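Local coordinates for protein ebony (PDB 6DYM) that probably joins beta-alanine to biogenic amines such as dopamine and histamine, this chain being the C-terminal condensation domain of a nonribosomal peptide synthetase, at residues L9-I18 with S45-L55; G158-Q169 with R205-V213. One frame throughout, in Å; residues are numbered along the deposited sequence.

Contact 1 of 2, residues L9-I18 with S45-L55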
loop_
_atom_site.group_PDB
_atom_site.type_symbol
_atom_site.label_atom_id
_atom_site.label_comp_id
_atom_site.label_asym_id
_atom_site.label_seq_id
_atom_site.Cartn_x
_atom_site.Cartn_y
_atom_site.Cartn_z
ATOM N N LEU A 9 -15.151 -2.968 1.925
ATOM C CA LEU A 9 -14.810 -4.126 1.115
ATOM C C LEU A 9 -15.794 -5.264 1.358
ATOM O O LEU A 9 -16.114 -5.590 2.506
ATOM C CB LEU A 9 -13.387 -4.574 1.449
ATOM C CG LEU A 9 -12.565 -5.252 0.360
ATOM C CD1 LEU A 9 -12.332 -4.309 -0.803
ATOM C CD2 LEU A 9 -11.247 -5.728 0.941
ATOM N N ARG A 10 -16.272 -5.869 0.271
ATOM C CA ARG A 10 -17.150 -7.028 0.322
ATOM C C ARG A 10 -16.460 -8.226 -0.317
ATOM O O ARG A 10 -15.504 -8.081 -1.084
ATOM C CB ARG A 10 -18.477 -6.769 -0.401
ATOM C CG ARG A 10 -19.371 -5.744 0.254
ATOM C CD ARG A 10 -20.676 -5.608 -0.515
ATOM N NE ARG A 10 -21.059 -4.210 -0.699
ATOM C CZ ARG A 10 -21.191 -3.616 -1.882
ATOM N NH1 ARG A 10 -20.974 -4.296 -3.001
ATOM N NH2 ARG A 10 -21.546 -2.340 -1.949
ATOM N N LEU A 11 -16.974 -9.421 -0.008
ATOM C CA LEU A 11 -16.361 -10.642 -0.526
ATOM C C LEU A 11 -16.381 -10.674 -2.051
ATOM O O LEU A 11 -15.422 -11.133 -2.683
ATOM C CB LEU A 11 -17.078 -11.866 0.045
ATOM C CG LEU A 11 -16.664 -12.320 1.448
ATOM C CD1 LEU A 11 -17.300 -13.663 1.782
ATOM C CD2 LEU A 11 -15.152 -12.399 1.587
ATOM N N GLU A 12 -17.452 -10.173 -2.661
ATOM C CA GLU A 12 -17.613 -10.236 -4.110
ATOM C C GLU A 12 -16.782 -9.203 -4.861
ATOM O O GLU A 12 -16.833 -9.177 -6.097
ATOM C CB GLU A 12 -19.092 -10.078 -4.469
ATOM C CG GLU A 12 -19.608 -8.650 -4.410
ATOM C CD GLU A 12 -20.454 -8.398 -3.176
ATOM O OE1 GLU A 12 -20.303 -9.155 -2.188
ATOM O OE2 GLU A 12 -21.270 -7.451 -3.194
ATOM N N HIS A 13 -16.021 -8.361 -4.157
ATOM C CA HIS A 13 -15.155 -7.371 -4.788
ATOM C C HIS A 13 -13.812 -7.945 -5.219
ATOM O O HIS A 13 -12.972 -7.189 -5.723
ATOM C CB HIS A 13 -14.902 -6.205 -3.829
ATOM C CG HIS A 13 -16.075 -5.291 -3.648
ATOM N ND1 HIS A 13 -16.361 -4.683 -2.444
ATOM C CD2 HIS A 13 -17.027 -4.876 -4.517
ATOM C CE1 HIS A 13 -17.439 -3.930 -2.579
ATOM N NE2 HIS A 13 -17.864 -4.033 -3.826
ATOM N N ARG A 14 -13.599 -9.253 -5.045
ATOM C CA ARG A 14 -12.255 -9.823 -5.131
ATOM C C ARG A 14 -11.638 -9.617 -6.510
ATOM O O ARG A 14 -10.499 -9.149 -6.627
ATOM C CB ARG A 14 -12.297 -11.311 -4.776
ATOM C CG ARG A 14 -10.934 -11.940 -4.528
ATOM C CD ARG A 14 -11.058 -13.450 -4.370
ATOM N NE ARG A 14 -11.855 -14.013 -5.455
ATOM C CZ ARG A 14 -11.364 -14.369 -6.639
ATOM N NH1 ARG A 14 -10.066 -14.239 -6.891
ATOM N NH2 ARG A 14 -12.171 -14.861 -7.571
ATOM N N GLN A 15 -12.367 -9.975 -7.569
ATOM C CA GLN A 15 -11.783 -9.889 -8.904
ATOM C C GLN A 15 -11.557 -8.441 -9.318
ATOM O O GLN A 15 -10.537 -8.120 -9.937
ATOM C CB GLN A 15 -12.663 -10.602 -9.926
ATOM C CG GLN A 15 -11.961 -10.817 -11.253
ATOM C CD GLN A 15 -10.674 -11.607 -11.098
ATOM O OE1 GLN A 15 -10.660 -12.673 -10.484
ATOM N NE2 GLN A 15 -9.582 -11.079 -11.642
ATOM N N GLU A 16 -12.500 -7.555 -8.992
ATOM C CA GLU A 16 -12.318 -6.143 -9.305
ATOM C C GLU A 16 -11.112 -5.572 -8.568
ATOM O O GLU A 16 -10.319 -4.823 -9.150
ATOM C CB GLU A 16 -13.592 -5.363 -8.965
ATOM C CG GLU A 16 -14.772 -5.681 -9.879
ATOM C CD GLU A 16 -16.114 -5.287 -9.280
ATOM O OE1 GLU A 16 -16.652 -6.054 -8.449
ATOM O OE2 GLU A 16 -16.636 -4.213 -9.646
ATOM N N VAL A 17 -10.941 -5.937 -7.295
ATOM C CA VAL A 17 -9.794 -5.457 -6.529
ATOM C C VAL A 17 -8.497 -6.038 -7.082
ATOM O O VAL A 17 -7.487 -5.335 -7.199
ATOM C CB VAL A 17 -9.978 -5.788 -5.036
ATOM C CG1 VAL A 17 -8.644 -5.717 -4.291
ATOM C CG2 VAL A 17 -11.001 -4.857 -4.412
ATOM N N ILE A 18 -8.506 -7.322 -7.441
ATOM C CA ILE A 18 -7.310 -7.947 -7.999
ATOM C C ILE A 18 -6.907 -7.253 -9.293
ATOM O O ILE A 18 -5.732 -6.934 -9.511
ATOM C CB ILE A 18 -7.541 -9.453 -8.215
ATOM C CG1 ILE A 18 -7.367 -10.210 -6.898
ATOM C CG2 ILE A 18 -6.593 -9.995 -9.280
ATOM C CD1 ILE A 18 -7.842 -11.653 -6.955
ATOM N N SER A 45 -1.758 -11.444 -7.431
ATOM C CA SER A 45 -3.085 -12.005 -7.200
ATOM C C SER A 45 -3.042 -13.188 -6.239
ATOM O O SER A 45 -3.995 -13.396 -5.478
ATOM C CB SER A 45 -3.726 -12.408 -8.529
ATOM O OG SER A 45 -2.965 -13.401 -9.192
ATOM N N ASP A 46 -1.950 -13.964 -6.247
ATOM C CA ASP A 46 -1.826 -15.069 -5.304
ATOM C C ASP A 46 -1.820 -14.565 -3.867
ATOM O O ASP A 46 -2.465 -15.154 -2.991
ATOM C CB ASP A 46 -0.554 -15.874 -5.585
ATOM C CG ASP A 46 -0.683 -16.775 -6.807
ATOM O OD1 ASP A 46 -1.767 -16.805 -7.430
ATOM O OD2 ASP A 46 0.310 -17.449 -7.152
ATOM N N ILE A 47 -1.094 -13.474 -3.607
ATOM C CA ILE A 47 -1.055 -12.903 -2.261
ATOM C C ILE A 47 -2.440 -12.406 -1.857
ATOM O O ILE A 47 -2.908 -12.654 -0.739
ATOM C CB ILE A 47 -0.007 -11.777 -2.184
ATOM C CG1 ILE A 47 1.411 -12.358 -2.193
ATOM C CG2 ILE A 47 -0.227 -10.923 -0.948
ATOM C CD1 ILE A 47 2.480 -11.365 -2.626
ATOM N N LEU A 48 -3.118 -11.701 -2.769
ATOM C CA LEU A 48 -4.427 -11.143 -2.446
ATOM C C LEU A 48 -5.459 -12.239 -2.209
ATOM O O LEU A 48 -6.278 -12.140 -1.287
ATOM C CB LEU A 48 -4.889 -10.210 -3.564
ATOM C CG LEU A 48 -4.340 -8.784 -3.492
ATOM C CD1 LEU A 48 -4.845 -7.945 -4.656
ATOM C CD2 LEU A 48 -4.695 -8.139 -2.159
ATOM N N ASN A 49 -5.443 -13.287 -3.036
ATOM C CA ASN A 49 -6.370 -14.395 -2.831
ATOM C C ASN A 49 -6.114 -15.084 -1.496
ATOM O O ASN A 49 -7.056 -15.511 -0.817
ATOM C CB ASN A 49 -6.260 -15.392 -3.984
ATOM C CG ASN A 49 -6.971 -14.915 -5.241
ATOM O OD1 ASN A 49 -8.078 -14.377 -5.179
ATOM N ND2 ASN A 49 -6.339 -15.120 -6.391
ATOM N N ASP A 50 -4.846 -15.180 -1.091
ATOM C CA ASP A 50 -4.517 -15.837 0.169
ATOM C C ASP A 50 -5.047 -15.071 1.375
ATOM O O ASP A 50 -5.360 -15.681 2.403
ATOM C CB ASP A 50 -3.004 -16.015 0.287
ATOM C CG ASP A 50 -2.511 -17.272 -0.400
ATOM O OD1 ASP A 50 -3.354 -18.017 -0.947
ATOM O OD2 ASP A 50 -1.285 -17.514 -0.392
ATOM N N ILE A 51 -5.147 -13.744 1.281
ATOM C CA ILE A 51 -5.565 -12.917 2.408
ATOM C C ILE A 51 -6.982 -12.397 2.261
ATOM O O ILE A 51 -7.460 -11.684 3.155
ATOM C CB ILE A 51 -4.592 -11.740 2.629
ATOM C CG1 ILE A 51 -4.664 -10.759 1.455
ATOM C CG2 ILE A 51 -3.178 -12.246 2.806
ATOM C CD1 ILE A 51 -3.923 -9.450 1.695
ATOM N N TRP A 52 -7.685 -12.746 1.179
ATOM C CA TRP A 52 -8.898 -12.017 0.821
ATOM C C TRP A 52 -9.952 -12.079 1.924
ATOM O O TRP A 52 -10.550 -11.056 2.280
ATOM C CB TRP A 52 -9.481 -12.544 -0.489
ATOM C CG TRP A 52 -10.719 -11.797 -0.835
ATOM C CD1 TRP A 52 -12.001 -12.256 -0.777
ATOM C CD2 TRP A 52 -10.800 -10.426 -1.238
ATOM N NE1 TRP A 52 -12.876 -11.259 -1.141
ATOM C CE2 TRP A 52 -12.161 -10.125 -1.427
ATOM C CE3 TRP A 52 -9.848 -9.428 -1.468
ATOM C CZ2 TRP A 52 -12.596 -8.868 -1.836
ATOM C CZ3 TRP A 52 -10.281 -8.178 -1.872
ATOM C CH2 TRP A 52 -11.641 -7.911 -2.056
ATOM N N ASN A 53 -10.207 -13.270 2.470
ATOM C CA ASN A 53 -11.275 -13.402 3.457
ATOM C C ASN A 53 -10.959 -12.604 4.716
ATOM O O ASN A 53 -11.806 -11.856 5.218
ATOM C CB ASN A 53 -11.513 -14.879 3.784
ATOM C CG ASN A 53 -12.129 -15.642 2.620
ATOM O OD1 ASN A 53 -11.499 -16.524 2.039
ATOM N ND2 ASN A 53 -13.367 -15.307 2.280
ATOM N N VAL A 54 -9.734 -12.736 5.230
ATOM C CA VAL A 54 -9.318 -11.958 6.397
ATOM C C VAL A 54 -9.376 -10.464 6.098
ATOM O O VAL A 54 -9.787 -9.660 6.945
ATOM C CB VAL A 54 -7.908 -12.389 6.840
ATOM C CG1 VAL A 54 -7.449 -11.565 8.037
ATOM C CG2 VAL A 54 -7.890 -13.873 7.150
ATOM N N LEU A 55 -8.970 -10.070 4.887
ATOM C CA LEU A 55 -8.999 -8.662 4.507
ATOM C C LEU A 55 -10.408 -8.092 4.608
ATOM O O LEU A 55 -10.609 -7.002 5.158
ATOM C CB LEU A 55 -8.448 -8.507 3.091
ATOM C CG LEU A 55 -8.074 -7.118 2.572
ATOM C CD1 LEU A 55 -6.998 -6.480 3.435
ATOM C CD2 LEU A 55 -7.605 -7.229 1.135
#
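R14 crosses the indole of W52 obliquely and ends at N49. Its CB rests 3.6 Å from W52 CE2. CG, anti to the backbone N (chi1 -167°), stands over the five-membered ring in a CH-pi contact, 3.6 Å from the centroid and 9° off the ring normal. CD moves on toward N49, 3.2 Å from its OD1, and a bend at chi3 (49°) turns the guanidinium nearly perpendicular to the indole. NH1 then donates to N49 OD1 at 2.6 Å, the oxygen tilted from the guanidinium plane and the bond bent. At the indole edge, W52 NE1 donates to L11 O at 3.0 Å, a bent bond. The six-membered end meets L9 CG at CH2 (3.7 Å) and V17 CG1 at CZ3 (3.8 Å). An alanine at W52 removes the indole, which would probably leave L11 O without its donor here and the R14 methylenes without the ring face beneath them. The 3-10 turn 11-13 and the start of helix 14-25 thus pack against helix 41-58, segments 14-18 and 45-55 running obliquely antiparallel, while L9, H13 and V17 also touch V63 on strand 62-66, and L48 and L55 reach strand 71-80.

Contact 2 of 2, residues G158-Q169 with R205-V213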
loop_
_atom_site.group_PDB
_atom_site.type_symbol
_atom_site.label_atom_id
_atom_site.label_comp_id
_atom_site.label_asym_id
_atom_site.label_seq_id
_atom_site.Cartn_x
_atom_site.Cartn_y
_atom_site.Cartn_z
ATOM N N GLY A 158 -2.920 6.279 14.708
ATOM C CA GLY A 158 -2.352 6.917 13.535
ATOM C C GLY A 158 -2.301 5.968 12.360
ATOM O O GLY A 158 -2.660 4.791 12.460
ATOM N N ILE A 159 -1.831 6.509 11.236
ATOM C CA ILE A 159 -1.719 5.784 9.976
ATOM C C ILE A 159 -0.244 5.630 9.625
ATOM O O ILE A 159 0.528 6.594 9.698
ATOM C CB ILE A 159 -2.482 6.507 8.848
ATOM C CG1 ILE A 159 -3.970 6.600 9.196
ATOM C CG2 ILE A 159 -2.280 5.790 7.525
ATOM C CD1 ILE A 159 -4.744 7.509 8.296
ATOM N N PHE A 160 0.129 4.427 9.199
ATOM C CA PHE A 160 1.515 4.018 9.005
ATOM C C PHE A 160 1.651 3.409 7.618
ATOM O O PHE A 160 0.856 2.540 7.247
ATOM C CB PHE A 160 1.888 3.007 10.094
ATOM C CG PHE A 160 3.328 2.604 10.121
ATOM C CD1 PHE A 160 4.325 3.542 10.311
ATOM C CD2 PHE A 160 3.682 1.263 10.017
ATOM C CE1 PHE A 160 5.657 3.154 10.367
ATOM C CE2 PHE A 160 5.006 0.871 10.072
ATOM C CZ PHE A 160 5.996 1.822 10.245
ATOM N N THR A 161 2.640 3.863 6.847
ATOM C CA THR A 161 2.828 3.325 5.503
ATOM C C THR A 161 4.240 3.629 5.012
ATOM O O THR A 161 4.868 4.600 5.449
ATOM C CB THR A 161 1.786 3.892 4.523
ATOM O OG1 THR A 161 1.978 3.317 3.224
ATOM C CG2 THR A 161 1.891 5.411 4.424
ATOM N N THR A 162 4.741 2.773 4.116
ATOM C CA THR A 162 5.983 3.034 3.390
ATOM C C THR A 162 5.632 3.396 1.954
ATOM O O THR A 162 5.007 2.601 1.245
ATOM C CB THR A 162 6.927 1.831 3.406
ATOM O OG1 THR A 162 7.202 1.454 4.755
ATOM C CG2 THR A 162 8.246 2.178 2.723
ATOM N N ASN A 163 6.035 4.584 1.528
ATOM C CA ASN A 163 5.720 5.068 0.194
ATOM C C ASN A 163 6.947 4.920 -0.691
ATOM O O ASN A 163 8.028 5.425 -0.362
ATOM C CB ASN A 163 5.226 6.509 0.256
ATOM C CG ASN A 163 3.844 6.596 0.854
ATOM O OD1 ASN A 163 2.925 5.916 0.402
ATOM N ND2 ASN A 163 3.693 7.401 1.893
ATOM N N THR A 164 6.774 4.218 -1.808
ATOM C CA THR A 164 7.878 3.836 -2.669
ATOM C C THR A 164 7.813 4.474 -4.046
ATOM O O THR A 164 8.663 4.174 -4.890
ATOM C CB THR A 164 7.925 2.311 -2.817
ATOM O OG1 THR A 164 6.663 1.854 -3.315
ATOM C CG2 THR A 164 8.209 1.650 -1.467
ATOM N N SER A 165 6.833 5.336 -4.303
ATOM C CA SER A 165 6.792 6.065 -5.559
ATOM C C SER A 165 6.818 7.562 -5.283
ATOM O O SER A 165 6.367 8.009 -4.222
ATOM C CB SER A 165 5.544 5.711 -6.382
ATOM O OG SER A 165 4.408 6.433 -5.937
ATOM N N PRO A 166 7.362 8.362 -6.203
ATOM C CA PRO A 166 7.437 9.810 -5.940
ATOM C C PRO A 166 6.078 10.440 -5.682
ATOM O O PRO A 166 5.967 11.329 -4.830
ATOM C CB PRO A 166 8.106 10.359 -7.210
ATOM C CG PRO A 166 8.861 9.188 -7.782
ATOM C CD PRO A 166 8.034 7.981 -7.458
ATOM N N LEU A 167 5.028 9.975 -6.362
ATOM C CA LEU A 167 3.712 10.584 -6.194
ATOM C C LEU A 167 3.123 10.262 -4.826
ATOM O O LEU A 167 2.553 11.137 -4.165
ATOM C CB LEU A 167 2.769 10.115 -7.305
ATOM C CG LEU A 167 1.303 10.546 -7.188
ATOM C CD1 LEU A 167 1.179 12.070 -7.110
ATOM C CD2 LEU A 167 0.498 10.004 -8.360
ATOM N N THR A 168 3.220 8.998 -4.390
ATOM C CA THR A 168 2.687 8.654 -3.074
ATOM C C THR A 168 3.505 9.299 -1.964
ATOM O O THR A 168 2.949 9.671 -0.926
ATOM C CB THR A 168 2.638 7.134 -2.876
ATOM O OG1 THR A 168 3.933 6.565 -3.107
ATOM C CG2 THR A 168 1.621 6.498 -3.829
ATOM N N GLN A 169 4.817 9.443 -2.168
ATOM C CA GLN A 169 5.653 10.124 -1.182
ATOM C C GLN A 169 5.282 11.596 -1.061
ATOM O O GLN A 169 5.184 12.127 0.050
ATOM C CB GLN A 169 7.129 9.980 -1.554
ATOM C CG GLN A 169 7.645 8.542 -1.452
ATOM C CD GLN A 169 8.969 8.343 -2.161
ATOM O OE1 GLN A 169 9.470 9.253 -2.826
ATOM N NE2 GLN A 169 9.532 7.138 -2.046
ATOM N N ARG A 205 13.847 6.575 -3.427
ATOM C CA ARG A 205 13.754 6.397 -1.989
ATOM C C ARG A 205 12.598 5.470 -1.628
ATOM O O ARG A 205 11.667 5.259 -2.408
ATOM C CB ARG A 205 13.566 7.747 -1.277
ATOM C CG ARG A 205 14.234 8.921 -1.983
ATOM C CD ARG A 205 15.747 8.756 -1.991
ATOM N NE ARG A 205 16.286 8.710 -0.636
ATOM C CZ ARG A 205 17.579 8.619 -0.343
ATOM N NH1 ARG A 205 18.476 8.565 -1.314
ATOM N NH2 ARG A 205 17.972 8.584 0.922
ATOM N N ALA A 206 12.698 4.892 -0.437
ATOM C CA ALA A 206 11.565 4.316 0.276
ATOM C C ALA A 206 11.394 5.152 1.531
ATOM O O ALA A 206 12.348 5.318 2.300
ATOM C CB ALA A 206 11.799 2.845 0.626
ATOM N N ILE A 207 10.205 5.711 1.719
ATOM C CA ILE A 207 9.967 6.663 2.794
ATOM C C ILE A 207 8.910 6.087 3.720
ATOM O O ILE A 207 7.813 5.725 3.271
ATOM C CB ILE A 207 9.550 8.040 2.256
ATOM C CG1 ILE A 207 10.594 8.525 1.239
ATOM C CG2 ILE A 207 9.418 9.019 3.405
ATOM C CD1 ILE A 207 10.530 9.992 0.912
ATOM N N VAL A 208 9.249 5.995 5.004
ATOM C CA VAL A 208 8.334 5.513 6.034
ATOM C C VAL A 208 7.594 6.713 6.608
ATOM O O VAL A 208 8.217 7.647 7.127
ATOM C CB VAL A 208 9.086 4.742 7.133
ATOM C CG1 VAL A 208 8.128 4.290 8.223
ATOM C CG2 VAL A 208 9.790 3.537 6.535
ATOM N N HIS A 209 6.267 6.685 6.516
ATOM C CA HIS A 209 5.422 7.825 6.843
ATOM C C HIS A 209 4.461 7.473 7.967
ATOM O O HIS A 209 3.925 6.363 8.022
ATOM C CB HIS A 209 4.619 8.287 5.619
ATOM C CG HIS A 209 5.370 9.208 4.712
ATOM N ND1 HIS A 209 5.560 8.942 3.373
ATOM C CD2 HIS A 209 5.958 10.405 4.945
ATOM C CE1 HIS A 209 6.236 9.935 2.820
ATOM N NE2 HIS A 209 6.493 10.834 3.755
ATOM N N TRP A 210 4.220 8.447 8.846
ATOM C CA TRP A 210 3.383 8.250 10.023
ATOM C C TRP A 210 2.594 9.526 10.274
ATOM O O TRP A 210 3.167 10.619 10.286
ATOM C CB TRP A 210 4.252 7.888 11.238
ATOM C CG TRP A 210 3.597 7.985 12.592
ATOM C CD1 TRP A 210 3.881 8.894 13.570
ATOM C CD2 TRP A 210 2.586 7.119 13.133
ATOM N NE1 TRP A 210 3.102 8.658 14.677
ATOM C CE2 TRP A 210 2.298 7.577 14.435
ATOM C CE3 TRP A 210 1.889 6.013 12.639
ATOM C CZ2 TRP A 210 1.351 6.962 15.252
ATOM C CZ3 TRP A 210 0.948 5.403 13.454
ATOM C CH2 TRP A 210 0.691 5.878 14.746
ATOM N N LYS A 211 1.283 9.390 10.458
ATOM C CA LYS A 211 0.417 10.530 10.726
ATOM C C LYS A 211 -0.469 10.202 11.914
ATOM O O LYS A 211 -1.288 9.282 11.844
ATOM C CB LYS A 211 -0.439 10.886 9.506
ATOM C CG LYS A 211 -1.348 12.093 9.722
ATOM C CD LYS A 211 -2.037 12.507 8.427
ATOM C CE LYS A 211 -2.850 13.774 8.621
ATOM N NZ LYS A 211 -2.360 14.548 9.792
ATOM N N GLU A 212 -0.311 10.955 12.995
ATOM C CA GLU A 212 -1.173 10.781 14.152
ATOM C C GLU A 212 -2.575 11.280 13.832
ATOM O O GLU A 212 -2.757 12.290 13.144
ATOM C CB GLU A 212 -0.598 11.521 15.354
ATOM C CG GLU A 212 0.663 10.863 15.895
ATOM C CD GLU A 212 1.068 11.397 17.250
ATOM O OE1 GLU A 212 0.221 12.021 17.923
ATOM O OE2 GLU A 212 2.239 11.196 17.639
ATOM N N VAL A 213 -3.567 10.553 14.326
ATOM C CA VAL A 213 -4.959 10.824 14.029
ATOM C C VAL A 213 -5.621 11.537 15.203
ATOM O O VAL A 213 -6.336 12.520 15.019
ATOM C CB VAL A 213 -5.693 9.515 13.683
ATOM C CG1 VAL A 213 -7.163 9.612 14.034
ATOM C CG2 VAL A 213 -5.500 9.183 12.215
HETATM O O HOH W 1 11.121 3.119 -4.186
HETATM O O HOH W 2 11.657 7.913 -4.498
#
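G158 to N163 pairs antiparallel with I207 to E212 in a mixed sheet whose strand order is consistent with a GNAT-like fold, and six backbone bonds define the register. The shortest, H209 N to T161 O and N163 N to I207 O, are both 2.7 Å. Packing is close on the face carrying F160 and W210. The W210 ring reaches over the backbone of G158, with CH2 3.4 Å from G158 CA, where the absent side chain makes room. F160 CE1 touches V208 CG1 at 3.5 Å, and helix 93-111 lies against F160 and V208. On the other face N163, its CG anti to the carbonyl carbon (chi1 -72°), swings ND2 toward H209, donating to ND1 at 2.8 Å with the acceptor in the amide plane; H209 NE2 is bonded to D173, so the imidazole is gripped at both nitrogens. The ladder loosens beyond N163. T164 and A206 meet through methyl groups alone, CG2 to CB, and water 1 donates to both T164 O and R205 O, bridging the loop residue T164 to the start of strand 205-212. Q169, extended beyond CG from helix 166-174, closes this end: its NE2 makes a bent bond to R205 O from above the carbonyl plane and a straighter one to N163 O (2.8 Å, 167° at the hydrogen), which it reaches from the face of that carbonyl opposite to I207 N.

From the N terminus, strand 4-8 leads into contact 1, which closes the 26-residue connection between residues 18 and 45, packing the first two helices together before the chain enters strand 62-66. Strands 71-80 and 119-127 and helices 93-111 and 133-153 follow, and then contact 2 opens. It closes a loop of 35 residues that includes the rest of helix 166-174 and strand 178-184, bringing the last strand in between 158-163 and 178-184. The two loops follow in series, neither nested nor crossed. Their centres lie about 23 Å apart on opposite sides of the chain's centre: contact 1 ties the 3-10 turn and first helix to helix 41-58; contact 2 joins two strands and the start of helix 166-174.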